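Long-range contacts in 2',5'-phosphodiesterase 12 (Homo sapiens, PDB 4Z0V), which belongs to the endonuclease/exonuclease/phosphatase family and joins a DNase I-like domain to a smaller N-terminal domain of the E-set clan: residues 215-220 with 269-274; 124-129 with 175-180; 223-228 with 315-320. One frame throughout, in Å; residues are numbered along the deposited sequence.

Interaction 1: 215-220 with 269-274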
ATOM      1  N   THR A 215       5.184   3.176   1.822  1.00  7.74           N
ATOM      2  CA  THR A 215       5.779   1.894   2.247  1.00  6.04           C
ATOM      3  C   THR A 215       5.755   1.907   3.762  1.00 10.55           C
ATOM      4  O   THR A 215       6.221   2.865   4.362  1.00 10.64           O
ATOM      5  CB  THR A 215       7.208   1.682   1.663  1.00  9.50           C
ATOM      6  OG1 THR A 215       7.142   1.609   0.237  1.00 11.57           O
ATOM      7  CG2 THR A 215       7.877   0.384   2.168  1.00 12.79           C
ATOM      8  N   PHE A 216       5.205   0.866   4.359  1.00  8.24           N
ATOM      9  CA  PHE A 216       5.144   0.686   5.815  1.00  8.28           C
ATOM     10  C   PHE A 216       5.964  -0.530   6.191  1.00 10.25           C
ATOM     11  O   PHE A 216       6.004  -1.480   5.434  1.00  9.58           O
ATOM     12  CB  PHE A 216       3.706   0.529   6.307  1.00  9.09           C
ATOM     13  CG  PHE A 216       2.941   1.826   6.313  1.00 10.17           C
ATOM     14  CD1 PHE A 216       2.260   2.261   5.168  1.00 12.28           C
ATOM     15  CD2 PHE A 216       2.834   2.584   7.482  1.00 10.58           C
ATOM     16  CE1 PHE A 216       1.542   3.462   5.180  1.00 12.42           C
ATOM     17  CE2 PHE A 216       2.121   3.793   7.491  1.00 11.86           C
ATOM     18  CZ  PHE A 216       1.496   4.226   6.333  1.00 10.40           C
ATOM     19  N   TYR A 217       6.649  -0.486   7.334  1.00  7.04           N
ATOM     20  CA  TYR A 217       7.475  -1.618   7.735  1.00  9.68           C
ATOM     21  C   TYR A 217       7.279  -1.865   9.212  1.00 13.23           C
ATOM     22  O   TYR A 217       7.120  -0.911   9.970  1.00 11.23           O
ATOM     23  CB  TYR A 217       8.969  -1.384   7.388  1.00 11.91           C
ATOM     24  CG  TYR A 217       9.493  -0.046   7.876  1.00 14.87           C
ATOM     25  CD1 TYR A 217       9.333   1.110   7.114  1.00 18.08           C
ATOM     26  CD2 TYR A 217      10.082   0.076   9.130  1.00 18.41           C
ATOM     27  CE1 TYR A 217       9.715   2.358   7.603  1.00 20.53           C
ATOM     28  CE2 TYR A 217      10.494   1.317   9.617  1.00 20.29           C
ATOM     29  CZ  TYR A 217      10.303   2.454   8.852  1.00 31.29           C
ATOM     30  OH  TYR A 217      10.731   3.670   9.330  1.00 39.40           O
ATOM     31  N   ARG A 218       7.280  -3.153   9.623  1.00  9.92           N
ATOM     32  CA  ARG A 218       7.073  -3.513  11.023  1.00  8.99           C
ATOM     33  C   ARG A 218       8.319  -3.219  11.832  1.00 10.94           C
ATOM     34  O   ARG A 218       9.371  -3.809  11.571  1.00 11.62           O
ATOM     35  CB  ARG A 218       6.675  -4.976  11.123  1.00  6.70           C
ATOM     36  CG  ARG A 218       6.445  -5.425  12.569  1.00  8.46           C
ATOM     37  CD  ARG A 218       5.857  -6.837  12.623  1.00 10.81           C
ATOM     38  NE  ARG A 218       4.553  -6.875  11.965  1.00 10.68           N
ATOM     39  CZ  ARG A 218       3.422  -6.433  12.515  1.00 11.55           C
ATOM     40  NH1 ARG A 218       3.410  -5.996  13.772  1.00 11.77           N
ATOM     41  NH2 ARG A 218       2.294  -6.444  11.822  1.00 10.87           N
ATOM     42  N   LYS A 219       8.187  -2.345  12.841  1.00  9.73           N
ATOM     43  CA  LYS A 219       9.340  -1.872  13.636  1.00  9.60           C
ATOM     44  C   LYS A 219       9.989  -2.988  14.457  1.00 13.45           C
ATOM     45  O   LYS A 219      11.202  -2.963  14.666  1.00 14.59           O
ATOM     46  CB  LYS A 219       8.946  -0.709  14.565  1.00 11.56           C
ATOM     47  CG  LYS A 219       8.562   0.606  13.829  1.00 18.14           C
ATOM     48  CD  LYS A 219       9.764   1.245  13.065  1.00 31.39           C
ATOM     49  CE  LYS A 219      10.808   1.955  13.916  1.00 34.38           C
ATOM     50  NZ  LYS A 219      10.224   3.034  14.755  1.00 38.59           N
ATOM     51  N   SER A 220       9.209  -3.995  14.849  1.00 11.02           N
ATOM     52  CA  SER A 220       9.778  -5.105  15.626  1.00 11.09           C
ATOM     53  C   SER A 220      10.697  -5.984  14.744  1.00 14.91           C
ATOM     54  O   SER A 220      11.500  -6.739  15.283  1.00 15.06           O
ATOM     55  CB  SER A 220       8.679  -5.942  16.269  1.00 12.27           C
ATOM     56  OG  SER A 220       8.006  -6.718  15.295  1.00 13.69           O
ATOM     57  N   SER A 269      13.239   2.179  -0.380  1.00  7.62           N
ATOM     58  CA  SER A 269      13.594   2.243   1.044  1.00  8.49           C
ATOM     59  C   SER A 269      14.500   1.076   1.394  1.00 12.27           C
ATOM     60  O   SER A 269      14.149  -0.072   1.105  1.00 13.71           O
ATOM     61  CB  SER A 269      12.326   2.189   1.893  1.00 11.30           C
ATOM     62  OG  SER A 269      11.335   3.087   1.409  1.00 12.56           O
ATOM     63  N   VAL A 270      15.629   1.345   2.048  1.00  8.09           N
ATOM     64  CA  VAL A 270      16.516   0.260   2.462  1.00  8.92           C
ATOM     65  C   VAL A 270      16.261   0.013   3.938  1.00 12.38           C
ATOM     66  O   VAL A 270      16.400   0.932   4.736  1.00 10.61           O
ATOM     67  CB  VAL A 270      17.995   0.575   2.159  1.00 12.26           C
ATOM     68  CG1 VAL A 270      18.912  -0.484   2.785  1.00 11.78           C
ATOM     69  CG2 VAL A 270      18.226   0.664   0.642  1.00 11.23           C
ATOM     70  N   LEU A 271      15.906  -1.237   4.291  1.00  9.23           N
ATOM     71  CA  LEU A 271      15.577  -1.623   5.659  1.00  9.17           C
ATOM     72  C   LEU A 271      16.637  -2.505   6.249  1.00 12.86           C
ATOM     73  O   LEU A 271      17.280  -3.289   5.539  1.00 11.87           O
ATOM     74  CB  LEU A 271      14.229  -2.394   5.698  1.00  8.92           C
ATOM     75  CG  LEU A 271      13.013  -1.738   5.031  1.00 14.63           C
ATOM     76  CD1 LEU A 271      11.816  -2.646   5.115  1.00 16.33           C
ATOM     77  CD2 LEU A 271      12.692  -0.367   5.675  1.00 13.49           C
ATOM     78  N   GLN A 272      16.791  -2.416   7.558  1.00 11.00           N
ATOM     79  CA  GLN A 272      17.720  -3.291   8.250  1.00 10.00           C
ATOM     80  C   GLN A 272      16.954  -4.188   9.195  1.00 14.75           C
ATOM     81  O   GLN A 272      16.090  -3.711   9.941  1.00 14.02           O
ATOM     82  CB  GLN A 272      18.756  -2.451   9.014  1.00 11.20           C
ATOM     83  CG  GLN A 272      19.469  -3.190  10.122  1.00 14.65           C
ATOM     84  CD  GLN A 272      20.526  -4.094   9.589  1.00 29.74           C
ATOM     85  OE1 GLN A 272      21.476  -3.645   8.952  1.00 28.68           O
ATOM     86  NE2 GLN A 272      20.423  -5.378   9.925  1.00 27.68           N
ATOM     87  N   SER A 273      17.271  -5.483   9.166  1.00 15.09           N
ATOM     88  CA  SER A 273      16.630  -6.449  10.049  1.00 16.59           C
ATOM     89  C   SER A 273      17.068  -6.190  11.445  1.00 21.35           C
ATOM     90  O   SER A 273      18.257  -5.976  11.703  1.00 21.86           O
ATOM     91  CB  SER A 273      16.965  -7.879   9.633  1.00 21.15           C
ATOM     92  OG  SER A 273      16.409  -8.837  10.520  1.00 22.86           O
ATOM     93  N   THR A 274      16.102  -6.090  12.354  1.00 19.00           N
ATOM     94  CA  THR A 274      16.450  -5.917  13.744  1.00 20.45           C
ATOM     95  C   THR A 274      16.729  -7.361  14.302  1.00 27.41           C
ATOM     96  O   THR A 274      17.280  -7.482  15.369  1.00 28.50           O
ATOM     97  CB  THR A 274      15.358  -5.150  14.534  1.00 29.65           C
ATOM     98  OG1 THR A 274      14.199  -5.967  14.610  1.00 28.31           O
ATOM     99  CG2 THR A 274      15.002  -3.783  13.918  1.00 28.82           C
TER
HETATM  100  O   HOH W   1       9.868   1.686  -0.411  1.00 10.78           O
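Ser-269 meets Thr-215 largely through water. Its OG lies 4.4 Å from Thr-215 CB, and one water molecule spans the two hydroxyls, 2.7 Å from Ser-269 OG and donating to Thr-215 OG1 at 2.8 Å. Thr-215 OG1 is also hydrogen-bonded to Gln-267, so the buried hydroxyl has a partner in the strand opposite as well as the water. Val-270 turns to another part of the fold, where it packs on Tyr-317 and Ile-320. Leu-271 brings in the main apolar contact. Its two methyl groups divide the work on Tyr-217: Leu-271 CD1 rests against Tyr-217 CB at 3.9 Å, while Leu-271 CD2 sits over one face of the ring in a CH-pi contact, 4.2 Å from the centroid and displaced toward the rim beside Tyr-217 CG and CD1. Tyr-217 CG stands between the backbone N and the carbonyl carbon (chi1 50°), the position from which the ring meets this methyl, and its far end makes a weak hydrogen bond from OH to Glu-202. Thr-274 closes the contact at the exposed end, with OG1 2.9 Å from Ser-220 O and CG2 4.0 Å from Lys-219 O. The two segments run in nearly the same direction, 6° apart, but even the closest CA pair, Ser-220 CA to Thr-274 CA, is 7.0 Å apart, well beyond strand pairing within a sheet. Strands 211-218 and 265-273 belong to different sheets, and their inward side chains pack face against face, an arrangement characteristic of the beta sandwich of DNase I-like domains.

Interaction 2: 124-129 with 175-180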
ATOM      1  N   ALA A 124      12.220 -15.481  10.537  1.00 15.92           N
ATOM      2  CA  ALA A 124      12.724 -15.970   9.256  1.00 16.54           C
ATOM      3  C   ALA A 124      11.857 -15.511   8.080  1.00 16.98           C
ATOM      4  O   ALA A 124      12.283 -15.666   6.936  1.00 17.51           O
ATOM      5  CB  ALA A 124      12.793 -17.497   9.267  1.00 17.48           C
ATOM      6  N   LEU A 125      10.641 -14.983   8.351  1.00 11.08           N
ATOM      7  CA  LEU A 125       9.706 -14.595   7.295  1.00 11.05           C
ATOM      8  C   LEU A 125       9.532 -13.085   7.154  1.00 14.36           C
ATOM      9  O   LEU A 125       9.819 -12.314   8.078  1.00 13.05           O
ATOM     10  CB  LEU A 125       8.308 -15.212   7.524  1.00 11.75           C
ATOM     11  CG  LEU A 125       8.216 -16.741   7.688  1.00 18.21           C
ATOM     12  CD1 LEU A 125       6.764 -17.174   7.934  1.00 19.31           C
ATOM     13  CD2 LEU A 125       8.779 -17.452   6.487  1.00 18.55           C
ATOM     14  N   ILE A 126       9.054 -12.691   5.965  1.00 11.51           N
ATOM     15  CA  ILE A 126       8.682 -11.325   5.650  1.00 11.21           C
ATOM     16  C   ILE A 126       7.315 -11.393   5.018  1.00 10.20           C
ATOM     17  O   ILE A 126       7.211 -11.776   3.844  1.00 11.87           O
ATOM     18  CB  ILE A 126       9.685 -10.564   4.729  1.00 13.57           C
ATOM     19  CG1 ILE A 126      11.158 -10.697   5.195  1.00 14.52           C
ATOM     20  CG2 ILE A 126       9.244  -9.071   4.566  1.00 13.07           C
ATOM     21  CD1 ILE A 126      12.180 -10.196   4.068  1.00 20.52           C
ATOM     22  N   ARG A 127       6.266 -11.043   5.762  1.00  8.52           N
ATOM     23  CA  ARG A 127       4.940 -10.977   5.152  1.00  8.32           C
ATOM     24  C   ARG A 127       4.869  -9.655   4.364  1.00 12.75           C
ATOM     25  O   ARG A 127       4.958  -8.572   4.947  1.00 10.83           O
ATOM     26  CB  ARG A 127       3.818 -11.069   6.190  1.00  9.94           C
ATOM     27  CG  ARG A 127       2.439 -10.977   5.536  1.00 10.09           C
ATOM     28  CD  ARG A 127       1.337 -11.391   6.472  1.00 11.39           C
ATOM     29  NE  ARG A 127       1.390 -12.836   6.723  1.00 12.46           N
ATOM     30  CZ  ARG A 127       1.062 -13.426   7.867  1.00 19.96           C
ATOM     31  NH1 ARG A 127       0.621 -12.703   8.894  1.00 14.25           N
ATOM     32  NH2 ARG A 127       1.179 -14.741   7.996  1.00 12.97           N
ATOM     33  N   THR A 128       4.615  -9.748   3.064  1.00  8.78           N
ATOM     34  CA  THR A 128       4.672  -8.581   2.172  1.00  8.06           C
ATOM     35  C   THR A 128       3.336  -8.371   1.494  1.00 11.28           C
ATOM     36  O   THR A 128       2.660  -9.343   1.121  1.00 10.31           O
ATOM     37  CB  THR A 128       5.801  -8.825   1.138  1.00 11.63           C
ATOM     38  OG1 THR A 128       7.016  -9.086   1.842  1.00 13.00           O
ATOM     39  CG2 THR A 128       6.032  -7.617   0.233  1.00 15.23           C
ATOM     40  N   VAL A 129       2.896  -7.090   1.451  1.00  7.91           N
ATOM     41  CA  VAL A 129       1.620  -6.712   0.834  1.00  6.39           C
ATOM     42  C   VAL A 129       1.892  -5.712  -0.272  1.00  9.84           C
ATOM     43  O   VAL A 129       2.718  -4.815  -0.084  1.00 12.49           O
ATOM     44  CB  VAL A 129       0.671  -6.067   1.902  1.00 10.00           C
ATOM     45  CG1 VAL A 129      -0.622  -5.534   1.248  1.00 10.58           C
ATOM     46  CG2 VAL A 129       0.348  -7.047   3.042  1.00  9.88           C
ATOM     47  N   ALA A 175       1.174  -7.791   8.654  1.00  9.27           N
ATOM     48  CA  ALA A 175       2.248  -7.802   7.680  1.00  9.36           C
ATOM     49  C   ALA A 175       3.503  -7.108   8.186  1.00 10.39           C
ATOM     50  O   ALA A 175       3.478  -6.442   9.226  1.00 11.35           O
ATOM     51  CB  ALA A 175       1.760  -7.127   6.393  1.00 10.45           C
ATOM     52  N   ASP A 176       4.607  -7.301   7.455  1.00  9.04           N
ATOM     53  CA  ASP A 176       5.917  -6.743   7.807  1.00  8.20           C
ATOM     54  C   ASP A 176       6.327  -5.632   6.883  1.00 10.27           C
ATOM     55  O   ASP A 176       7.077  -4.744   7.297  1.00 11.34           O
ATOM     56  CB  ASP A 176       6.987  -7.852   7.797  1.00  9.91           C
ATOM     57  CG  ASP A 176       6.609  -8.994   8.746  1.00 16.28           C
ATOM     58  OD1 ASP A 176       5.990  -8.709   9.808  1.00 16.97           O
ATOM     59  OD2 ASP A 176       6.858 -10.158   8.393  1.00 16.58           O
ATOM     60  N   VAL A 177       5.960  -5.744   5.611  1.00  8.22           N
ATOM     61  CA  VAL A 177       6.267  -4.757   4.571  1.00  8.52           C
ATOM     62  C   VAL A 177       5.008  -4.541   3.797  1.00 11.28           C
ATOM     63  O   VAL A 177       4.426  -5.506   3.274  1.00 10.67           O
ATOM     64  CB  VAL A 177       7.450  -5.234   3.656  1.00 11.29           C
ATOM     65  CG1 VAL A 177       7.654  -4.272   2.462  1.00 11.72           C
ATOM     66  CG2 VAL A 177       8.746  -5.371   4.469  1.00 10.45           C
ATOM     67  N   ILE A 178       4.544  -3.289   3.735  1.00  7.86           N
ATOM     68  CA  ILE A 178       3.291  -2.972   3.041  1.00  6.26           C
ATOM     69  C   ILE A 178       3.566  -1.886   2.043  1.00 10.86           C
ATOM     70  O   ILE A 178       3.989  -0.791   2.437  1.00 10.22           O
ATOM     71  CB  ILE A 178       2.149  -2.557   3.993  1.00  6.92           C
ATOM     72  CG1 ILE A 178       1.844  -3.683   5.037  1.00  7.60           C
ATOM     73  CG2 ILE A 178       0.901  -2.256   3.155  1.00  8.65           C
ATOM     74  CD1 ILE A 178       0.810  -3.203   6.120  1.00  9.06           C
ATOM     75  N   CYS A 179       3.394  -2.204   0.753  1.00  7.41           N
ATOM     76  CA  CYS A 179       3.624  -1.233  -0.308  1.00  8.31           C
ATOM     77  C   CYS A 179       2.295  -0.864  -0.916  1.00 12.70           C
ATOM     78  O   CYS A 179       1.577  -1.733  -1.407  1.00 10.84           O
ATOM     79  CB  CYS A 179       4.589  -1.767  -1.360  1.00  8.90           C
ATOM     80  SG  CYS A 179       6.287  -1.949  -0.768  1.00 12.38           S
ATOM     81  N   LEU A 180       1.982   0.417  -0.902  1.00  8.92           N
ATOM     82  CA  LEU A 180       0.699   0.889  -1.367  1.00  7.86           C
ATOM     83  C   LEU A 180       0.829   1.887  -2.489  1.00 10.82           C
ATOM     84  O   LEU A 180       1.769   2.681  -2.496  1.00  9.46           O
ATOM     85  CB  LEU A 180      -0.031   1.575  -0.198  1.00  8.18           C
ATOM     86  CG  LEU A 180      -0.238   0.768   1.091  1.00 10.43           C
ATOM     87  CD1 LEU A 180      -0.950   1.621   2.136  1.00 10.06           C
ATOM     88  CD2 LEU A 180      -1.079  -0.498   0.819  1.00 11.40           C
TER
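The carboxylate of Asp-176 is met from above its plane by the backbone of Arg-127: N donates to OD2 at 2.8 Å, from 41° out of that plane. Asp-176 CG stands anti to its own carbonyl carbon (chi1 -57°), which brings the carboxylate up to Arg-127 N. Salt bridges from OD1 to Arg-218 and from OD2 to Lys-221 flank the buried group and would be expected to stabilise its negative charge. The guanidinium of Arg-127 leads away from the contact, its NE to Asp-436 and its NH1 to the carbonyl oxygens of Lys-119, Tyr-173 and Asn-174, while its CG lies against the CA and CB of Ala-175.

Arg-127 O accepts two consecutive amides, Asp-176 N at 2.8 Å on an in-plane lone pair and Val-177 N at 3.1 Å, tilted 16° from the carbonyl plane. Beyond this fork the ladder is regular and parallel, with Val-129 N bonded to Val-177 O and Cys-179 N to Val-129 O at 2.8 Å. On one face Ile-126 CG2 touches Val-177 CG2 at 3.7 Å; on the other, Val-129 lies alongside Ile-178, its CB 4.0 Å from Ile-178 CG2, and reaches Ala-175 CB with its own CG2 at 3.6 Å.

These strands are the parallel pair in a mixed sheet, with strand 433-439 bordering 125-129 and strand 211-218 bordering 177-180. The face bearing Ile-126, Thr-128, Val-177 and Cys-179 packs on strands 280-287 and 322-327 of the second sheet, whereas Val-129 touches Tyr-173, just after helix 159-172.

Interaction 3: 223-228 with 315-320; sequences SLLSQH and DLYPGI
Tyr-317 reaches across from the end of helix 295-316 and sets its hydroxyl against Ser-226, a 2.7 Å hydrogen bond between OH and OG in which either may donate. Ser-226 OG lies near the plane of the tyrosine ring, at its edge. The same OG is hydrogen-bonded to His-228 NE2, also at 2.7 Å, so that one serine oxygen links phenol and imidazole in a short polar chain. With chi1 59°, Ser-226 OG stands between the backbone N and the carbonyl carbon, where it meets the polar atoms of both rings.

Leu-225 also packs against the phenol oxygen, with CB 3.4 Å from Tyr-317 OH, and Leu-225 CD1 approaches Tyr-317 CE1 at 4.1 Å. That Leu-225 and Ser-226 both meet one tyrosine is consistent with the classic beta bulge here, in which the two residues together face Val-270 of the neighbouring strand; Val-270 also packs on Tyr-317.

His-228 has a second neighbour in Leu-316, whose CD1 touches the imidazole at ND1, 3.5 Å away, and at CE1. The two side chains pass alongside one another, running opposite ways. The backbone O of His-228 is hydrogen-bonded to His-308, one further tie between strand 222-231 and the helix, while Pro-318, the residue after Tyr-317, is the centre of an inverse gamma turn.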
ATOM      1  N   SER A 223      14.188  -1.600  10.726  1.00  9.49           N
ATOM      2  CA  SER A 223      14.454  -0.173  10.899  1.00  8.90           C
ATOM      3  C   SER A 223      14.731   0.395   9.512  1.00 12.29           C
ATOM      4  O   SER A 223      15.343  -0.289   8.677  1.00 12.32           O
ATOM      5  CB  SER A 223      15.655   0.075  11.815  1.00 14.04           C
ATOM      6  OG  SER A 223      15.326  -0.232  13.161  1.00 22.79           O
ATOM      7  N   LEU A 224      14.381   1.655   9.299  1.00 10.62           N
ATOM      8  CA  LEU A 224      14.667   2.286   8.010  1.00 10.60           C
ATOM      9  C   LEU A 224      16.089   2.854   8.016  1.00 11.96           C
ATOM     10  O   LEU A 224      16.441   3.593   8.931  1.00 12.45           O
ATOM     11  CB  LEU A 224      13.637   3.395   7.776  1.00 11.86           C
ATOM     12  CG  LEU A 224      13.802   4.247   6.516  1.00 14.33           C
ATOM     13  CD1 LEU A 224      13.535   3.413   5.251  1.00 12.54           C
ATOM     14  CD2 LEU A 224      12.814   5.431   6.557  1.00 15.87           C
ATOM     15  N   LEU A 225      16.926   2.444   7.061  1.00  9.78           N
ATOM     16  CA  LEU A 225      18.295   2.972   6.955  1.00 10.61           C
ATOM     17  C   LEU A 225      18.339   4.228   6.104  1.00 12.39           C
ATOM     18  O   LEU A 225      18.936   5.247   6.507  1.00 11.05           O
ATOM     19  CB  LEU A 225      19.270   1.930   6.372  1.00 10.49           C
ATOM     20  CG  LEU A 225      19.530   0.720   7.263  1.00 14.41           C
ATOM     21  CD1 LEU A 225      20.618  -0.186   6.645  1.00 13.43           C
ATOM     22  CD2 LEU A 225      19.935   1.164   8.708  1.00 15.35           C
ATOM     23  N   SER A 226      17.817   4.128   4.877  1.00 10.77           N
ATOM     24  CA  SER A 226      17.908   5.239   3.938  1.00  9.93           C
ATOM     25  C   SER A 226      16.813   5.173   2.884  1.00 12.49           C
ATOM     26  O   SER A 226      16.144   4.148   2.735  1.00  9.83           O
ATOM     27  CB  SER A 226      19.276   5.207   3.252  1.00 11.81           C
ATOM     28  OG  SER A 226      19.442   3.977   2.577  1.00 12.36           O
ATOM     29  N   GLN A 227      16.619   6.293   2.164  1.00  9.13           N
ATOM     30  CA  GLN A 227      15.565   6.374   1.142  1.00  9.17           C
ATOM     31  C   GLN A 227      16.169   6.874  -0.159  1.00 13.65           C
ATOM     32  O   GLN A 227      17.095   7.695  -0.153  1.00 12.17           O
ATOM     33  CB  GLN A 227      14.415   7.279   1.590  1.00 10.05           C
ATOM     34  CG  GLN A 227      13.726   6.800   2.880  1.00 13.33           C
ATOM     35  CD  GLN A 227      12.759   7.840   3.361  1.00 17.04           C
ATOM     36  OE1 GLN A 227      13.076   8.632   4.250  1.00 15.46           O
ATOM     37  NE2 GLN A 227      11.567   7.875   2.760  1.00 10.78           N
ATOM     38  N   HIS A 228      15.688   6.338  -1.284  1.00 10.91           N
ATOM     39  CA  HIS A 228      16.293   6.654  -2.581  1.00 10.19           C
ATOM     40  C   HIS A 228      15.200   6.831  -3.650  1.00 12.40           C
ATOM     41  O   HIS A 228      15.247   6.244  -4.732  1.00 12.88           O
ATOM     42  CB  HIS A 228      17.279   5.531  -2.949  1.00 11.45           C
ATOM     43  CG  HIS A 228      18.244   5.209  -1.842  1.00 14.32           C
ATOM     44  ND1 HIS A 228      19.443   5.888  -1.713  1.00 15.10           N
ATOM     45  CD2 HIS A 228      18.131   4.326  -0.818  1.00 16.16           C
ATOM     46  CE1 HIS A 228      20.029   5.387  -0.632  1.00 14.77           C
ATOM     47  NE2 HIS A 228      19.270   4.461  -0.053  1.00 15.57           N
ATOM     48  N   ASP A 315      25.716  -0.777  -5.531  1.00 14.04           N
ATOM     49  CA  ASP A 315      26.728   0.284  -5.565  1.00 14.72           C
ATOM     50  C   ASP A 315      26.705   1.060  -4.257  1.00 18.30           C
ATOM     51  O   ASP A 315      27.733   1.100  -3.577  1.00 17.99           O
ATOM     52  CB  ASP A 315      26.515   1.219  -6.774  1.00 16.64           C
ATOM     53  CG  ASP A 315      26.785   0.624  -8.147  1.00 38.29           C
ATOM     54  OD1 ASP A 315      27.355  -0.486  -8.215  1.00 41.36           O
ATOM     55  OD2 ASP A 315      26.468   1.295  -9.158  1.00 48.33           O
ATOM     56  N   LEU A 316      25.542   1.652  -3.879  1.00 15.11           N
ATOM     57  CA  LEU A 316      25.407   2.408  -2.624  1.00 14.52           C
ATOM     58  C   LEU A 316      25.584   1.466  -1.458  1.00 17.28           C
ATOM     59  O   LEU A 316      26.317   1.772  -0.535  1.00 19.84           O
ATOM     60  CB  LEU A 316      24.063   3.166  -2.525  1.00 14.75           C
ATOM     61  CG  LEU A 316      23.820   4.269  -3.570  1.00 20.75           C
ATOM     62  CD1 LEU A 316      22.528   5.057  -3.257  1.00 20.65           C
ATOM     63  CD2 LEU A 316      25.006   5.268  -3.631  1.00 22.83           C
ATOM     64  N   TYR A 317      24.926   0.305  -1.513  1.00 12.72           N
ATOM     65  CA  TYR A 317      25.079  -0.763  -0.522  1.00 12.64           C
ATOM     66  C   TYR A 317      25.859  -1.891  -1.197  1.00 17.34           C
ATOM     67  O   TYR A 317      25.712  -2.090  -2.403  1.00 16.72           O
ATOM     68  CB  TYR A 317      23.733  -1.257  -0.004  1.00 12.69           C
ATOM     69  CG  TYR A 317      23.091  -0.295   0.969  1.00 12.52           C
ATOM     70  CD1 TYR A 317      23.331  -0.398   2.340  1.00 14.06           C
ATOM     71  CD2 TYR A 317      22.269   0.736   0.519  1.00 13.00           C
ATOM     72  CE1 TYR A 317      22.745   0.492   3.249  1.00 12.33           C
ATOM     73  CE2 TYR A 317      21.690   1.642   1.412  1.00 13.65           C
ATOM     74  CZ  TYR A 317      21.949   1.524   2.772  1.00 13.69           C
ATOM     75  OH  TYR A 317      21.330   2.368   3.642  1.00 14.70           O
ATOM     76  N   PRO A 318      26.612  -2.687  -0.434  1.00 13.51           N
ATOM     77  CA  PRO A 318      27.470  -3.702  -1.065  1.00 14.35           C
ATOM     78  C   PRO A 318      26.766  -5.047  -1.324  1.00 20.32           C
ATOM     79  O   PRO A 318      27.267  -6.106  -0.936  1.00 22.01           O
ATOM     80  CB  PRO A 318      28.623  -3.821  -0.057  1.00 15.50           C
ATOM     81  CG  PRO A 318      27.945  -3.642   1.254  1.00 20.03           C
ATOM     82  CD  PRO A 318      26.941  -2.530   0.997  1.00 15.46           C
ATOM     83  N   GLY A 319      25.659  -4.997  -2.057  1.00 15.94           N
ATOM     84  CA  GLY A 319      24.955  -6.184  -2.519  1.00 15.12           C
ATOM     85  C   GLY A 319      23.897  -6.675  -1.572  1.00 19.98           C
ATOM     86  O   GLY A 319      24.127  -7.614  -0.805  1.00 22.39           O
ATOM     87  N   ILE A 320      22.746  -6.005  -1.580  1.00 12.51           N
ATOM     88  CA  ILE A 320      21.629  -6.405  -0.728  1.00 11.66           C
ATOM     89  C   ILE A 320      20.467  -6.893  -1.604  1.00 14.93           C
ATOM     90  O   ILE A 320      20.331  -6.426  -2.735  1.00 14.74           O
ATOM     91  CB  ILE A 320      21.208  -5.265   0.216  1.00 13.44           C
ATOM     92  CG1 ILE A 320      20.786  -3.989  -0.587  1.00 12.71           C
ATOM     93  CG2 ILE A 320      22.351  -4.976   1.198  1.00 12.40           C
ATOM     94  CD1 ILE A 320      20.156  -2.906   0.340  1.00 12.23           C
TER

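Overall arrangement
Interaction 2 is wholly buried and lies within one sheet, held by backbone bonds and a carboxylate; interaction 1 joins that sheet to the second one through side chains and a water, and is buried at one end only. Strand 211-218 connects them, since Phe-216 N pairs with Ile-178 O and Arg-218 bonds to both Ala-175 and Asp-176. Interaction 3 lies at the surface, where a helix end meets the rim of the second sheet through hydroxyls and an imidazole. Its strand 222-231 is the sheet neighbour of strand 265-273 of interaction 1: Leu-225 pairs with Val-270 and Ser-223 with Gln-272. Interactions 2 and 3 do not touch, their nearest atoms being about 8 Å apart.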